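Local coordinates for phosphate-binding protein (Unidentified prokaryotic organism, PDB 3W9V) that binds inorganic phosphate as a secreted, PstS-type periplasmic-binding-protein-like phosphate carrier of the DING group, at residues E77-G81 / K372-Q376; K99-V105 / G128-G133; I256-P262 / V340-W346. The protein carries 1 engineered substitution. The contacts are given in a common frame with arbitrary orientation. Numbering follows the deposited sequence.

The three contacts are well separated in the chain, and none touches another. Contact 1 (77-81 with 372-376) and contact 2 (99-105 with 128-133) lie on opposite sides of the chain's centre, 55 Å apart between centres and about 42 Å between nearest atoms. Contact 3 (256-262 with 340-346) is closer to the middle, its centre 30 Å from that of contact 1 and 36 Å from that of contact 2; the nearest atoms are about 17 Å and 19 Å away. In sequence, contact 1 joins the C-terminus to residues 77-81 and so spans the other two, which follow one another in series. No bound phosphate is part of any of these contacts.

Contact 1. Residues E77-G81 / K372-Q376; sequences EPGWG and KGRPQ
Residues 77-80 form a short helical turn, closed by the Gly81 N to Glu77 O hydrogen bond (2.8 Å); Gly81 then leaves helical geometry with phi 92°. Residues 372-376, the extended C-terminal end, run past this turn with Gly373 CA 3.8 Å from Trp80 CA. One nearly linear hydrogen bond sets the register, Gly373 N to Gly79 O at 3.0 Å and 177°, and a CA-H...O contact places Gly373 CA 3.5 Å from Trp80 O. Gly373 takes phi/psi 133/156, where a CB would jam against the preceding carbonyl. Trp80 (chi1 m, chi2 -7°) lays its indole against the tail: Arg374 CA sits over the face of the five-membered ring, 4.0 Å from its centroid, a CH-pi contact, and Pro375 CD makes an off-centre one at the same distance. Arg374 (m, t, p) curls so that Trp80 CZ3 lies over its guanidinium, 3.6 Å from NH1. Lys372, m then fully extended, reaches back over the turn; CE is 3.4 Å from Pro78 O, and NZ meets two waters (2.9 and 3.0 Å) that donate to Glu77 O and Pro78 O. This joins the C-terminal tail to a short surface helix through one backbone hydrogen bond and the Trp80 indole. Beyond it, Arg374 hydrogen-bonds Phe39 O in the helix 32-41, Tyr72 OH in the helix 66-75 and Val55 O just before the strand 57-60.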
# COMPACT_ATOMS: atom_id res chain seq x y z
N GLU A 77 6.64 -5.74 23.76
CA GLU A 77 6.68 -4.36 24.26
C GLU A 77 7.37 -4.15 25.61
O GLU A 77 8.10 -3.17 25.77
CB GLU A 77 5.27 -3.75 24.27
CG GLU A 77 5.18 -2.35 24.83
CD GLU A 77 3.78 -1.78 24.73
OE1 GLU A 77 3.05 -2.13 23.77
OE2 GLU A 77 3.41 -0.97 25.61
N PRO A 78 7.17 -5.07 26.59
CA PRO A 78 7.86 -4.84 27.87
C PRO A 78 9.38 -4.72 27.74
O PRO A 78 9.98 -3.89 28.42
CB PRO A 78 7.48 -6.08 28.69
CG PRO A 78 6.15 -6.47 28.15
CD PRO A 78 6.25 -6.21 26.68
N GLY A 79 9.98 -5.53 26.88
CA GLY A 79 11.42 -5.51 26.72
C GLY A 79 11.92 -4.64 25.57
O GLY A 79 13.05 -4.16 25.61
N TRP A 80 11.08 -4.44 24.56
CA TRP A 80 11.52 -3.75 23.34
C TRP A 80 10.92 -2.36 23.14
O TRP A 80 11.38 -1.61 22.28
CB TRP A 80 11.21 -4.61 22.11
CG TRP A 80 12.04 -5.85 22.01
CD1 TRP A 80 13.10 -6.20 22.80
CD2 TRP A 80 11.89 -6.90 21.05
NE1 TRP A 80 13.62 -7.40 22.39
CE2 TRP A 80 12.89 -7.86 21.32
CE3 TRP A 80 11.01 -7.12 19.99
CZ2 TRP A 80 13.04 -9.02 20.56
CZ3 TRP A 80 11.16 -8.28 19.23
CH2 TRP A 80 12.16 -9.21 19.53
N GLY A 81 9.91 -2.02 23.94
CA GLY A 81 9.22 -0.76 23.77
C GLY A 81 8.02 -0.90 22.85
O GLY A 81 7.82 -1.94 22.21
N LYS A 372 15.77 -0.55 27.69
CA LYS A 372 14.92 -1.33 26.79
C LYS A 372 15.30 -1.16 25.33
O LYS A 372 16.13 -0.32 24.98
CB LYS A 372 13.46 -0.92 26.96
CG LYS A 372 12.95 -1.06 28.38
CD LYS A 372 11.49 -0.66 28.48
CE LYS A 372 10.96 -0.97 29.85
NZ LYS A 372 9.52 -0.62 29.97
N GLY A 373 14.69 -1.97 24.48
CA GLY A 373 14.81 -1.78 23.05
C GLY A 373 15.11 -3.03 22.26
O GLY A 373 15.67 -4.00 22.78
N ARG A 374 14.74 -3.00 20.98
CA ARG A 374 15.01 -4.11 20.08
C ARG A 374 16.51 -4.35 19.90
O ARG A 374 17.30 -3.42 19.94
CB ARG A 374 14.35 -3.86 18.72
CG ARG A 374 12.83 -3.97 18.79
CD ARG A 374 12.20 -3.96 17.41
NE ARG A 374 12.49 -5.14 16.61
CZ ARG A 374 11.58 -6.04 16.24
NH1 ARG A 374 10.32 -5.93 16.63
NH2 ARG A 374 11.94 -7.05 15.46
N PRO A 375 16.89 -5.62 19.72
CA PRO A 375 18.31 -5.96 19.63
C PRO A 375 18.97 -5.42 18.37
O PRO A 375 18.32 -5.27 17.32
CB PRO A 375 18.31 -7.49 19.64
CG PRO A 375 16.97 -7.86 19.11
CD PRO A 375 16.03 -6.82 19.63
N GLN A 376 20.26 -5.13 18.46
CA GLN A 376 20.97 -4.55 17.33
C GLN A 376 21.20 -5.59 16.24
O GLN A 376 21.21 -5.26 15.05
CB GLN A 376 22.30 -3.92 17.77
CG GLN A 376 23.42 -4.89 18.07
CD GLN A 376 24.73 -4.17 18.32
OE1 GLN A 376 24.83 -3.30 19.18
NE2 GLN A 376 25.75 -4.52 17.54
OXT GLN A 376 21.37 -6.78 16.52
O HOH W 1 7.83 -1.05 27.67
O HOH W 2 9.11 -3.38 30.93

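Contact 2. Residues K99-V105 / G128-G133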
# COMPACT_ATOMS: atom_id res chain seq x y z
N LYS A 99 -3.86 -5.73 -23.63
CA LYS A 99 -4.90 -5.93 -24.63
C LYS A 99 -4.82 -4.80 -25.64
O LYS A 99 -5.07 -3.64 -25.30
CB LYS A 99 -6.29 -5.96 -23.97
CG LYS A 99 -7.44 -6.33 -24.92
CD LYS A 99 -7.32 -7.76 -25.44
CE LYS A 99 -8.49 -8.09 -26.37
NZ LYS A 99 -8.34 -9.44 -26.98
N ALA A 100 -4.44 -5.14 -26.87
CA ALA A 100 -4.22 -4.13 -27.90
C ALA A 100 -5.51 -3.43 -28.31
O ALA A 100 -6.59 -4.02 -28.26
CB ALA A 100 -3.55 -4.76 -29.12
N GLY A 101 -5.39 -2.17 -28.69
CA GLY A 101 -6.52 -1.38 -29.15
C GLY A 101 -6.22 0.10 -29.06
O GLY A 101 -5.62 0.57 -28.09
N ALA A 102 -6.64 0.86 -30.07
CA ALA A 102 -6.37 2.29 -30.10
C ALA A 102 -7.21 3.06 -29.08
O ALA A 102 -6.80 4.12 -28.61
CB ALA A 102 -6.60 2.85 -31.50
N ASN A 103 -8.37 2.51 -28.73
CA ASN A 103 -9.28 3.17 -27.81
C ASN A 103 -8.78 3.18 -26.37
O ASN A 103 -8.13 2.23 -25.92
CB ASN A 103 -10.66 2.50 -27.84
CG ASN A 103 -11.42 2.78 -29.13
OD1 ASN A 103 -10.85 3.24 -30.11
ND2 ASN A 103 -12.72 2.49 -29.11
N ALA A 104 -9.10 4.24 -25.65
CA ALA A 104 -8.82 4.30 -24.22
C ALA A 104 -9.68 3.29 -23.48
O ALA A 104 -10.88 3.16 -23.75
CB ALA A 104 -9.08 5.70 -23.69
N VAL A 105 -9.07 2.56 -22.56
CA VAL A 105 -9.81 1.71 -21.65
C VAL A 105 -10.11 2.52 -20.40
O VAL A 105 -9.21 2.95 -19.69
CB VAL A 105 -9.04 0.42 -21.30
CG1 VAL A 105 -9.75 -0.35 -20.20
CG2 VAL A 105 -8.89 -0.43 -22.55
N GLY A 128 -16.89 1.23 -24.78
CA GLY A 128 -15.99 2.21 -25.36
C GLY A 128 -14.56 1.75 -25.60
O GLY A 128 -13.77 2.46 -26.22
N ALA A 129 -14.21 0.56 -25.11
CA ALA A 129 -12.82 0.11 -25.16
C ALA A 129 -12.40 -0.45 -26.51
O ALA A 129 -11.21 -0.59 -26.79
CB ALA A 129 -12.55 -0.91 -24.05
N GLY A 130 -13.38 -0.78 -27.36
CA GLY A 130 -13.08 -1.29 -28.69
C GLY A 130 -12.27 -2.56 -28.67
O GLY A 130 -11.45 -2.81 -29.56
N ARG A 131 -12.50 -3.38 -27.65
CA ARG A 131 -11.76 -4.63 -27.48
C ARG A 131 -12.72 -5.79 -27.28
O ARG A 131 -13.80 -5.63 -26.71
CB ARG A 131 -10.82 -4.53 -26.27
CG ARG A 131 -9.63 -3.60 -26.48
CD ARG A 131 -9.08 -3.11 -25.14
NE ARG A 131 -7.73 -2.55 -25.24
CZ ARG A 131 -7.45 -1.31 -25.65
NH1 ARG A 131 -6.19 -0.90 -25.70
NH2 ARG A 131 -8.43 -0.49 -26.02
N SER A 132 -12.32 -6.97 -27.75
CA SER A 132 -13.12 -8.17 -27.55
C SER A 132 -12.22 -9.38 -27.32
O SER A 132 -11.06 -9.38 -27.74
CB SER A 132 -14.05 -8.42 -28.75
OG SER A 132 -13.31 -8.64 -29.93
N GLY A 133 -12.75 -10.40 -26.65
CA GLY A 133 -11.97 -11.57 -26.32
C GLY A 133 -11.85 -11.74 -24.82
O GLY A 133 -12.16 -10.82 -24.06
O HOH W 3 -8.75 -4.29 -30.15
O HOH W 4 -9.58 -0.08 -29.40
O HOH W 5 -12.83 4.94 -24.31
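This is a loop-to-loop contact organised by an arginine side chain, in the PBP-type fold of a PstS-family protein: residues 99-105 lead into strand 106-107, and residues 128-133 lie between helix 109-117 and strand 136-140. Neither segment is helix or strand, and three carbonyls of the first loop accept from Arg131, whose side chain enters the concave side of the 99-105 loop. Its NE and NH1 both donate to Lys99 O (2.9 and 3.0 Å), and its NH2 donates to Asn103 O at 2.7 Å and to Ala129 O of its own segment at 2.9 Å; the bond from NH1 to Gly101 O, 2.9 Å long, is weak at 124°. Gly101 N and Ala100 O lie over one face of the guanidinium and Val105 CG2 over the opposite face, 3.5 Å from Arg131 NH2. A CB on Gly101 would clash with Arg131 NH2 (2.7 Å), and its phi/psi of 160/139 call for glycine on their own. Nearby, Val105 CG2 packs on Ala129 CB at 4.0 Å, while Ala100 N is held by Glu205 from outside the pair. Three waters also bridge backbone groups of the two loops; one donates to both Ala100 O and Gly130 O. Two side chains of the first loop add bonds to the second: Asn103 ND2 donates to Gly128 O at 3.1 Å, and Lys99 NZ to Ser132 O at 2.8 Å.

Contact 3. Residues I256-P262 / V340-W346; sequences ISVVPLP and VPLPSNW
Helix 253-257 ends within 256-262, where Val259 N bonds Ile256 O (3.1 Å), and the chain then runs extended through Pro260-Pro262 (psi between 140° and 156°). Opposite it, 340-343 is extended and 344-346 begins a helix; the CA pairs Ser257-Pro343 (5.6 Å) and Leu261-Trp346 (6.5 Å) set the register. Val340 (t) points its CG1 at Ile256 CG2, 4.3 Å away, while its backbone hydrogen-bonds Ala90 of strand 83-92. Pro343, at the N-cap position, places CG 3.7 Å from Ser257 CA and CD 3.9 Å from Ile256 CG2. Within this PBP-type fold, the contact thus joins the end of one helix to the start of another beside the mixed sheet, whose strand 296-304 meets Ile256 with Leu296 and Phe298. Asn345 (p) touches Leu261, ND2 to CG 3.8 Å, and its ND2 also donates (3.0 Å) to a water that itself donates to Ser257 O (2.9 Å) and Val259 O (2.7 Å). Trp346 (chi1 -90°, chi2 90°) donates from NE1 to Val259 O, 3.1 Å and 165°. Over one face of its indole, Leu261 CD2 lies 3.6 Å from the five-membered centroid and Pro262 CD 3.8 Å from the six-membered one, two CH-pi contacts.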
# COMPACT_ATOMS: atom_id res chain seq x y z
N ILE A 256 -6.12 12.83 -0.76
CA ILE A 256 -5.22 12.55 0.35
C ILE A 256 -5.05 13.76 1.28
O ILE A 256 -4.97 13.63 2.50
CB ILE A 256 -3.84 12.07 -0.17
CG1 ILE A 256 -3.99 10.74 -0.91
CG2 ILE A 256 -2.82 12.00 0.97
CD1 ILE A 256 -4.51 9.59 -0.05
N SER A 257 -5.03 14.96 0.69
CA SER A 257 -4.69 16.16 1.46
C SER A 257 -5.68 16.44 2.59
O SER A 257 -5.32 17.07 3.59
CB SER A 257 -4.56 17.37 0.54
OG SER A 257 -5.83 17.80 0.08
N VAL A 258 -6.92 15.97 2.44
CA VAL A 258 -7.97 16.22 3.43
C VAL A 258 -8.31 15.02 4.32
O VAL A 258 -9.32 15.02 5.01
CB VAL A 258 -9.26 16.75 2.77
CG1 VAL A 258 -8.98 18.05 2.02
CG2 VAL A 258 -9.85 15.71 1.84
N VAL A 259 -7.46 13.99 4.30
CA VAL A 259 -7.63 12.87 5.22
C VAL A 259 -7.38 13.38 6.63
O VAL A 259 -6.33 13.96 6.90
CB VAL A 259 -6.63 11.74 4.89
CG1 VAL A 259 -6.59 10.71 6.01
CG2 VAL A 259 -7.01 11.09 3.56
N PRO A 260 -8.35 13.16 7.54
CA PRO A 260 -8.18 13.70 8.90
C PRO A 260 -6.98 13.10 9.63
O PRO A 260 -6.64 11.93 9.42
CB PRO A 260 -9.48 13.29 9.60
CG PRO A 260 -10.47 13.12 8.50
CD PRO A 260 -9.68 12.57 7.35
N LEU A 261 -6.37 13.89 10.51
CA LEU A 261 -5.27 13.40 11.34
C LEU A 261 -5.75 12.34 12.32
O LEU A 261 -6.94 12.29 12.66
CB LEU A 261 -4.65 14.56 12.12
CG LEU A 261 -3.92 15.60 11.27
CD1 LEU A 261 -3.41 16.74 12.14
CD2 LEU A 261 -2.76 14.94 10.52
N PRO A 262 -4.84 11.48 12.79
CA PRO A 262 -5.24 10.50 13.81
C PRO A 262 -5.70 11.21 15.07
O PRO A 262 -5.12 12.22 15.46
CB PRO A 262 -3.94 9.73 14.08
CG PRO A 262 -3.07 9.98 12.89
CD PRO A 262 -3.41 11.38 12.46
N VAL A 340 2.36 9.68 -3.64
CA VAL A 340 1.92 10.98 -3.14
C VAL A 340 2.55 11.23 -1.78
O VAL A 340 2.37 10.44 -0.86
CB VAL A 340 0.38 11.02 -3.01
CG1 VAL A 340 -0.07 12.30 -2.31
CG2 VAL A 340 -0.28 10.88 -4.37
N PRO A 341 3.29 12.34 -1.65
CA PRO A 341 3.83 12.67 -0.32
C PRO A 341 2.72 12.86 0.72
O PRO A 341 1.58 13.20 0.38
CB PRO A 341 4.56 13.99 -0.57
CG PRO A 341 4.94 13.94 -2.01
CD PRO A 341 3.77 13.27 -2.68
N LEU A 342 3.05 12.63 1.98
CA LEU A 342 2.10 12.95 3.03
C LEU A 342 1.91 14.46 3.11
O LEU A 342 2.87 15.22 2.93
CB LEU A 342 2.57 12.44 4.39
CG LEU A 342 2.80 10.94 4.49
CD1 LEU A 342 3.10 10.59 5.93
CD2 LEU A 342 1.60 10.15 3.97
N PRO A 343 0.68 14.91 3.37
CA PRO A 343 0.45 16.34 3.59
C PRO A 343 1.26 16.87 4.77
O PRO A 343 1.64 16.12 5.68
CB PRO A 343 -1.04 16.41 3.89
CG PRO A 343 -1.62 15.19 3.26
CD PRO A 343 -0.56 14.13 3.40
N SER A 344 1.50 18.18 4.76
CA SER A 344 2.30 18.81 5.80
C SER A 344 1.78 18.61 7.22
O SER A 344 2.57 18.44 8.14
CB SER A 344 2.46 20.31 5.52
OG SER A 344 1.21 20.96 5.58
N ASN A 345 0.46 18.62 7.39
CA ASN A 345 -0.09 18.40 8.73
C ASN A 345 0.17 16.99 9.24
O ASN A 345 0.40 16.79 10.43
CB ASN A 345 -1.57 18.79 8.81
CG ASN A 345 -2.47 17.95 7.92
OD1 ASN A 345 -2.04 17.39 6.91
ND2 ASN A 345 -3.75 17.89 8.27
N TRP A 346 0.16 16.02 8.32
CA TRP A 346 0.51 14.65 8.64
C TRP A 346 1.99 14.51 9.01
O TRP A 346 2.33 13.86 10.01
CB TRP A 346 0.13 13.73 7.48
CG TRP A 346 -1.26 13.19 7.60
CD1 TRP A 346 -2.42 13.73 7.12
CD2 TRP A 346 -1.63 12.00 8.29
NE1 TRP A 346 -3.49 12.94 7.45
CE2 TRP A 346 -3.03 11.87 8.18
CE3 TRP A 346 -0.92 11.02 8.99
CZ2 TRP A 346 -3.72 10.80 8.74
CZ3 TRP A 346 -1.60 9.97 9.54
CH2 TRP A 346 -2.99 9.86 9.41
O HOH W 6 -5.69 16.51 6.37
O HOH W 7 -3.62 18.97 4.33